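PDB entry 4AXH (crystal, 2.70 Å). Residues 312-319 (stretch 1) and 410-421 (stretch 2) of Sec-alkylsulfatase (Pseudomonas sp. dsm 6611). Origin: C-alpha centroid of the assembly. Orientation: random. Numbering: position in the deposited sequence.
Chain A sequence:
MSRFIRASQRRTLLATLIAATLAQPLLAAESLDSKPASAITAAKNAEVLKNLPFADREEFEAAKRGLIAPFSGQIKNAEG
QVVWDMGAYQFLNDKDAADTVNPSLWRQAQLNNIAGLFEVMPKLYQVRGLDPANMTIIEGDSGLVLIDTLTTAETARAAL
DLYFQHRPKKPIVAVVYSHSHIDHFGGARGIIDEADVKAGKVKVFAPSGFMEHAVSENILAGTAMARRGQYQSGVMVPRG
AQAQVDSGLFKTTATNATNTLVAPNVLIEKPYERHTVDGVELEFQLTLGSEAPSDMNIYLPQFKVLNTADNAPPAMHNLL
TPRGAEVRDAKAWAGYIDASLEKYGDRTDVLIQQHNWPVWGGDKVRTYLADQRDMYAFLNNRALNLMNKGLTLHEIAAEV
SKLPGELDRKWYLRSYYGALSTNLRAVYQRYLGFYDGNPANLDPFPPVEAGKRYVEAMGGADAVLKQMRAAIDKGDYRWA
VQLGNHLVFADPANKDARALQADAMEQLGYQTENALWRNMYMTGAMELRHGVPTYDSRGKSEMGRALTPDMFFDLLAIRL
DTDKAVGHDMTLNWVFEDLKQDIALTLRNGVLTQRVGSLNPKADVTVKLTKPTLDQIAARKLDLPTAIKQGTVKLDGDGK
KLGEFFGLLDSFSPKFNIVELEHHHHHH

Stretch 1 312-319: APPAMHNL
Stretch 2, residues 410-421: KWYLRSYYGALS

Stretch 1 has no regular helix or strand. Most of its residues are extended, such as Ala315 (phi/psi -174/158), Met316 (-69/134) and His317 (-92/179), but Pro314 (-79/53) makes a bend, closed by a hydrogen bond from Ala315 N to Pro313 O (2.8 Å). After Lys410, stretch 2 forms a 3-10 segment, 411-413, passes through a loop in which Ser415 (-80/63) and Tyr417 (-117/-69) turn the chain, and enters a helix at Leu420 with Ala419 as N-cap. The two run in the same general direction: Pro314 CA lies 3.9 Å from Tyr412 CA, and Asn318 CA lies 4.2 Å from Gly418 CA.

Two backbone hydrogen bonds, both at Met316, join them. Met316 N donates to Arg414 O (2.9 Å, 167°), and Gly418 N donates to Met316 O (2.7 Å, 159°), so one extended residue spans the loop between Arg414 and Gly418. Ala315 N also sits 3.0 Å from Tyr412 O, but the angle is too poor for a hydrogen bond. CA-H...O contacts supplement the pair: Tyr412 CA to Pro314 O is 3.6 Å, and Gly418 CA to His317 O is 3.3 Å with a nearly straight angle of 165°. Glycine suits this last site because an ideal CB would point toward stretch 1 and fall 1.8 Å from His317 O, a clash.

Met316 buries the most surface, 120 Å². Its CA-to-CB bond points toward stretch 2, and chi1 and chi2 are both t, with chi3 at -95°. This long, unbranched chain carries Met316 SD to 3.7 Å from Leu420 N and Met316 CE to 4.2 Å from Leu420 CB, an apolar contact at the start of the helix. Nearby, Ser415 (chi1 m) accepts a weak hydrogen bond at OG from Leu420 N (3.5 Å).

Pro314 CB meets Tyr412 CB at 3.7 Å; the Tyr412 side chain (chi1 p) then leads away. The Ala315 CA-to-CB bond points away overall, yet CB packs 3.9 Å from Tyr416 CB and lies at the edge of that ring, near its plane.

The Tyr417 CA-to-CB bond points toward stretch 1 (chi1 t, chi2 74°), and the ring turns its edge to the face of His317, in an offset arrangement with centroids 5.2 Å apart and planes at 89°. Such a geometry sets ring-edge hydrogens against pi density. His317 ND1 (chi1 -146°, chi2 -43°) accepts a hydrogen bond from Asn318 N (2.8 Å), while Asn318 (chi1 m, chi2 -62°) brings OD1 to 3.3 Å from Gly418 CA.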

ATOM      1  N   ALA A 312     -18.882  -7.972   5.018  1.00 26.95           N
ATOM      2  CA  ALA A 312     -19.922  -7.265   4.293  1.00 26.66           C
ATOM      3  C   ALA A 312     -20.889  -6.600   5.254  1.00 28.73           C
ATOM      4  O   ALA A 312     -22.061  -6.968   5.294  1.00 29.38           O
ATOM      5  CB  ALA A 312     -20.651  -8.230   3.360  1.00 27.57           C
ATOM      6  N   PRO A 313     -20.448  -5.585   6.024  1.00 23.90           N
ATOM      7  CA  PRO A 313     -21.378  -4.946   6.969  1.00 23.57           C
ATOM      8  C   PRO A 313     -22.306  -3.899   6.322  1.00 26.94           C
ATOM      9  O   PRO A 313     -22.059  -3.474   5.193  1.00 26.84           O
ATOM     10  CB  PRO A 313     -20.423  -4.337   8.001  1.00 24.58           C
ATOM     11  CG  PRO A 313     -19.206  -3.994   7.242  1.00 27.15           C
ATOM     12  CD  PRO A 313     -19.100  -4.976   6.111  1.00 23.59           C
ATOM     13  N   PRO A 314     -23.356  -3.446   7.035  1.00 23.07           N
ATOM     14  CA  PRO A 314     -24.302  -2.465   6.462  1.00 21.86           C
ATOM     15  C   PRO A 314     -23.831  -1.011   6.457  1.00 26.37           C
ATOM     16  O   PRO A 314     -24.543  -0.112   6.938  1.00 24.34           O
ATOM     17  CB  PRO A 314     -25.568  -2.630   7.309  1.00 23.22           C
ATOM     18  CG  PRO A 314     -25.300  -3.693   8.271  1.00 28.59           C
ATOM     19  CD  PRO A 314     -23.822  -3.895   8.350  1.00 25.53           C
ATOM     20  N   ALA A 315     -22.627  -0.792   5.889  1.00 23.13           N
ATOM     21  CA  ALA A 315     -21.916   0.470   5.674  1.00 22.28           C
ATOM     22  C   ALA A 315     -20.692   0.136   4.860  1.00 28.72           C
ATOM     23  O   ALA A 315     -20.261  -1.020   4.856  1.00 31.18           O
ATOM     24  CB  ALA A 315     -21.484   1.082   7.007  1.00 22.41           C
ATOM     25  N   MET A 316     -20.132   1.118   4.157  1.00 24.96           N
ATOM     26  CA  MET A 316     -18.909   0.921   3.392  1.00 24.18           C
ATOM     27  C   MET A 316     -17.801   0.732   4.411  1.00 26.88           C
ATOM     28  O   MET A 316     -17.776   1.459   5.406  1.00 26.93           O
ATOM     29  CB  MET A 316     -18.610   2.146   2.506  1.00 26.85           C
ATOM     30  CG  MET A 316     -17.450   1.902   1.561  1.00 31.79           C
ATOM     31  SD  MET A 316     -17.036   3.288   0.501  1.00 38.38           S
ATOM     32  CE  MET A 316     -17.954   2.893  -1.015  1.00 35.47           C
ATOM     33  N   HIS A 317     -16.933  -0.272   4.224  1.00 23.45           N
ATOM     34  CA  HIS A 317     -15.826  -0.485   5.171  1.00 23.31           C
ATOM     35  C   HIS A 317     -14.588   0.270   4.670  1.00 28.81           C
ATOM     36  O   HIS A 317     -14.640   0.931   3.613  1.00 29.89           O
ATOM     37  CB  HIS A 317     -15.546  -1.987   5.362  1.00 23.96           C
ATOM     38  CG  HIS A 317     -15.093  -2.404   6.734  1.00 26.72           C
ATOM     39  ND1 HIS A 317     -14.154  -1.660   7.461  1.00 28.01           N
ATOM     40  CD2 HIS A 317     -15.413  -3.516   7.443  1.00 27.44           C
ATOM     41  CE1 HIS A 317     -13.946  -2.333   8.584  1.00 26.47           C
ATOM     42  NE2 HIS A 317     -14.674  -3.459   8.624  1.00 27.03           N
ATOM     43  N   ASN A 318     -13.485   0.209   5.422  1.00 23.79           N
ATOM     44  CA  ASN A 318     -12.279   0.933   5.023  1.00 21.88           C
ATOM     45  C   ASN A 318     -11.332   0.107   4.181  1.00 28.06           C
ATOM     46  O   ASN A 318     -11.110  -1.064   4.479  1.00 30.24           O
ATOM     47  CB  ASN A 318     -11.518   1.409   6.257  1.00 12.22           C
ATOM     48  CG  ASN A 318     -12.132   2.580   6.975  1.00 30.05           C
ATOM     49  OD1 ASN A 318     -12.280   3.717   6.433  1.00 34.27           O
ATOM     50  ND2 ASN A 318     -12.391   2.361   8.256  1.00 15.25           N
ATOM     51  N   LEU A 319     -10.721   0.734   3.176  1.00 24.20           N
ATOM     52  CA  LEU A 319      -9.640   0.121   2.412  1.00 23.61           C
ATOM     53  C   LEU A 319      -8.335   0.623   3.075  1.00 31.71           C
ATOM     54  O   LEU A 319      -7.297  -0.033   2.998  1.00 31.72           O
ATOM     55  CB  LEU A 319      -9.698   0.466   0.905  1.00 22.31           C
ATOM     56  CG  LEU A 319     -10.847  -0.175   0.163  1.00 26.01           C
ATOM     57  CD1 LEU A 319     -10.936   0.343  -1.255  1.00 25.83           C
ATOM     58  CD2 LEU A 319     -10.779  -1.711   0.219  1.00 30.26           C
ATOM     59  N   LYS A 410     -29.099   2.365  -1.670  1.00 33.04           N
ATOM     60  CA  LYS A 410     -29.033   1.402  -0.563  1.00 32.62           C
ATOM     61  C   LYS A 410     -28.435   1.997   0.728  1.00 37.69           C
ATOM     62  O   LYS A 410     -27.340   2.575   0.701  1.00 40.05           O
ATOM     63  CB  LYS A 410     -28.258   0.133  -0.969  1.00 33.14           C
ATOM     64  CG  LYS A 410     -28.705  -0.506  -2.291  1.00 24.38           C
ATOM     65  CD  LYS A 410     -30.229  -0.791  -2.381  1.00 24.47           C
ATOM     66  CE  LYS A 410     -30.632  -1.279  -3.742  1.00 34.74           C
ATOM     67  NZ  LYS A 410     -30.381  -2.725  -3.914  1.00 44.96           N
ATOM     68  N   TRP A 411     -29.167   1.862   1.858  1.00 29.97           N
ATOM     69  CA  TRP A 411     -28.754   2.373   3.167  1.00 27.72           C
ATOM     70  C   TRP A 411     -27.459   1.677   3.640  1.00 31.95           C
ATOM     71  O   TRP A 411     -26.578   2.299   4.214  1.00 33.41           O
ATOM     72  CB  TRP A 411     -29.870   2.136   4.222  1.00 25.00           C
ATOM     73  CG  TRP A 411     -30.998   3.133   4.272  1.00 24.38           C
ATOM     74  CD1 TRP A 411     -32.339   2.869   4.146  1.00 27.04           C
ATOM     75  CD2 TRP A 411     -30.890   4.536   4.557  1.00 23.12           C
ATOM     76  NE1 TRP A 411     -33.065   4.029   4.306  1.00 25.24           N
ATOM     77  CE2 TRP A 411     -32.198   5.073   4.518  1.00 25.49           C
ATOM     78  CE3 TRP A 411     -29.805   5.404   4.792  1.00 24.06           C
ATOM     79  CZ2 TRP A 411     -32.453   6.418   4.742  1.00 24.52           C
ATOM     80  CZ3 TRP A 411     -30.059   6.745   4.998  1.00 25.29           C
ATOM     81  CH2 TRP A 411     -31.374   7.240   4.974  1.00 26.00           C
ATOM     82  N   TYR A 412     -27.358   0.382   3.394  1.00 26.19           N
ATOM     83  CA  TYR A 412     -26.256  -0.467   3.801  1.00 23.39           C
ATOM     84  C   TYR A 412     -24.957  -0.326   2.985  1.00 28.77           C
ATOM     85  O   TYR A 412     -23.978  -1.046   3.237  1.00 30.88           O
ATOM     86  CB  TYR A 412     -26.748  -1.920   3.837  1.00 23.38           C
ATOM     87  CG  TYR A 412     -27.339  -2.459   2.546  1.00 22.09           C
ATOM     88  CD1 TYR A 412     -26.533  -3.031   1.572  1.00 23.43           C
ATOM     89  CD2 TYR A 412     -28.704  -2.482   2.346  1.00 22.06           C
ATOM     90  CE1 TYR A 412     -27.073  -3.579   0.418  1.00 21.82           C
ATOM     91  CE2 TYR A 412     -29.259  -3.037   1.202  1.00 22.38           C
ATOM     92  CZ  TYR A 412     -28.441  -3.590   0.244  1.00 25.73           C
ATOM     93  OH  TYR A 412     -29.018  -4.114  -0.883  1.00 25.30           O
ATOM     94  N   LEU A 413     -24.937   0.592   2.010  1.00 23.21           N
ATOM     95  CA  LEU A 413     -23.789   0.864   1.138  1.00 20.85           C
ATOM     96  C   LEU A 413     -23.257   2.272   1.329  1.00 26.04           C
ATOM     97  O   LEU A 413     -22.255   2.619   0.709  1.00 29.23           O
ATOM     98  CB  LEU A 413     -24.222   0.647  -0.319  1.00 20.44           C
ATOM     99  CG  LEU A 413     -23.842  -0.653  -1.039  1.00 23.55           C
ATOM    100  CD1 LEU A 413     -23.730  -1.880  -0.103  1.00 23.57           C
ATOM    101  CD2 LEU A 413     -24.774  -0.897  -2.124  1.00 18.66           C
ATOM    102  N   ARG A 414     -23.894   3.078   2.209  1.00 21.12           N
ATOM    103  CA  ARG A 414     -23.494   4.458   2.516  1.00 19.62           C
ATOM    104  C   ARG A 414     -22.129   4.528   3.200  1.00 27.70           C
ATOM    105  O   ARG A 414     -21.678   3.578   3.877  1.00 26.65           O
ATOM    106  CB  ARG A 414     -24.552   5.184   3.388  1.00 18.26           C
ATOM    107  CG  ARG A 414     -26.033   5.142   2.922  1.00 22.15           C
ATOM    108  CD  ARG A 414     -26.273   5.780   1.575  1.00 24.62           C
ATOM    109  NE  ARG A 414     -25.805   7.163   1.579  1.00 30.99           N
ATOM    110  CZ  ARG A 414     -25.628   7.906   0.501  1.00 35.60           C
ATOM    111  NH1 ARG A 414     -25.847   7.400  -0.710  1.00 27.30           N
ATOM    112  NH2 ARG A 414     -25.205   9.157   0.619  1.00 23.86           N
ATOM    113  N   SER A 415     -21.490   5.702   3.070  1.00 28.65           N
ATOM    114  CA  SER A 415     -20.171   6.007   3.631  1.00 28.22           C
ATOM    115  C   SER A 415     -20.193   6.365   5.136  1.00 30.26           C
ATOM    116  O   SER A 415     -19.838   7.470   5.514  1.00 30.17           O
ATOM    117  CB  SER A 415     -19.510   7.092   2.802  1.00 31.12           C
ATOM    118  OG  SER A 415     -19.364   6.605   1.481  1.00 44.89           O
ATOM    119  N   TYR A 416     -20.598   5.424   5.981  1.00 25.51           N
ATOM    120  CA  TYR A 416     -20.689   5.648   7.428  1.00 26.03           C
ATOM    121  C   TYR A 416     -19.420   5.293   8.181  1.00 32.09           C
ATOM    122  O   TYR A 416     -19.201   5.836   9.249  1.00 35.40           O
ATOM    123  CB  TYR A 416     -21.832   4.827   8.026  1.00 27.47           C
ATOM    124  CG  TYR A 416     -23.224   5.138   7.507  1.00 28.66           C
ATOM    125  CD1 TYR A 416     -23.741   6.427   7.568  1.00 29.83           C
ATOM    126  CD2 TYR A 416     -24.069   4.121   7.072  1.00 29.91           C
ATOM    127  CE1 TYR A 416     -25.040   6.710   7.137  1.00 31.46           C
ATOM    128  CE2 TYR A 416     -25.383   4.387   6.671  1.00 31.44           C
ATOM    129  CZ  TYR A 416     -25.867   5.685   6.711  1.00 41.02           C
ATOM    130  OH  TYR A 416     -27.156   5.957   6.317  1.00 42.90           O
ATOM    131  N   TYR A 417     -18.631   4.335   7.685  1.00 27.40           N
ATOM    132  CA  TYR A 417     -17.399   3.889   8.328  1.00 27.49           C
ATOM    133  C   TYR A 417     -16.286   4.197   7.388  1.00 30.61           C
ATOM    134  O   TYR A 417     -15.525   5.133   7.627  1.00 31.53           O
ATOM    135  CB  TYR A 417     -17.470   2.381   8.629  1.00 29.68           C
ATOM    136  CG  TYR A 417     -16.501   1.940   9.699  1.00 31.95           C
ATOM    137  CD1 TYR A 417     -16.728   2.241  11.034  1.00 34.16           C
ATOM    138  CD2 TYR A 417     -15.383   1.167   9.382  1.00 32.09           C
ATOM    139  CE1 TYR A 417     -15.843   1.830  12.030  1.00 34.68           C
ATOM    140  CE2 TYR A 417     -14.497   0.747  10.366  1.00 31.90           C
ATOM    141  CZ  TYR A 417     -14.718   1.097  11.691  1.00 35.16           C
ATOM    142  OH  TYR A 417     -13.844   0.708  12.685  1.00 27.18           O
ATOM    143  N   GLY A 418     -16.241   3.477   6.277  1.00 25.89           N
ATOM    144  CA  GLY A 418     -15.311   3.766   5.193  1.00 25.00           C
ATOM    145  C   GLY A 418     -15.818   4.979   4.431  1.00 28.85           C
ATOM    146  O   GLY A 418     -17.002   5.340   4.518  1.00 29.22           O
ATOM    147  N   ALA A 419     -14.947   5.643   3.694  1.00 23.49           N
ATOM    148  CA  ALA A 419     -15.416   6.763   2.912  1.00 21.63           C
ATOM    149  C   ALA A 419     -15.107   6.510   1.438  1.00 25.06           C
ATOM    150  O   ALA A 419     -14.059   5.931   1.122  1.00 22.83           O
ATOM    151  CB  ALA A 419     -14.788   8.033   3.398  1.00 22.30           C
ATOM    152  N   LEU A 420     -16.053   6.868   0.543  1.00 22.65           N
ATOM    153  CA  LEU A 420     -15.891   6.661  -0.897  1.00 22.56           C
ATOM    154  C   LEU A 420     -14.699   7.452  -1.425  1.00 32.54           C
ATOM    155  O   LEU A 420     -13.869   6.897  -2.151  1.00 34.24           O
ATOM    156  CB  LEU A 420     -17.204   6.954  -1.662  1.00 21.47           C
ATOM    157  CG  LEU A 420     -17.146   7.217  -3.185  1.00 23.98           C
ATOM    158  CD1 LEU A 420     -16.887   5.967  -3.973  1.00 21.35           C
ATOM    159  CD2 LEU A 420     -18.426   7.858  -3.645  1.00 24.95           C
ATOM    160  N   SER A 421     -14.558   8.702  -0.990  1.00 32.10           N
ATOM    161  CA  SER A 421     -13.422   9.557  -1.361  1.00 32.76           C
ATOM    162  C   SER A 421     -12.081   8.934  -0.889  1.00 36.68           C
ATOM    163  O   SER A 421     -11.182   8.725  -1.707  1.00 35.51           O
ATOM    164  CB  SER A 421     -13.616  10.946  -0.768  1.00 37.28           C
ATOM    165  OG  SER A 421     -13.763  10.860   0.642  1.00 50.04           O
TER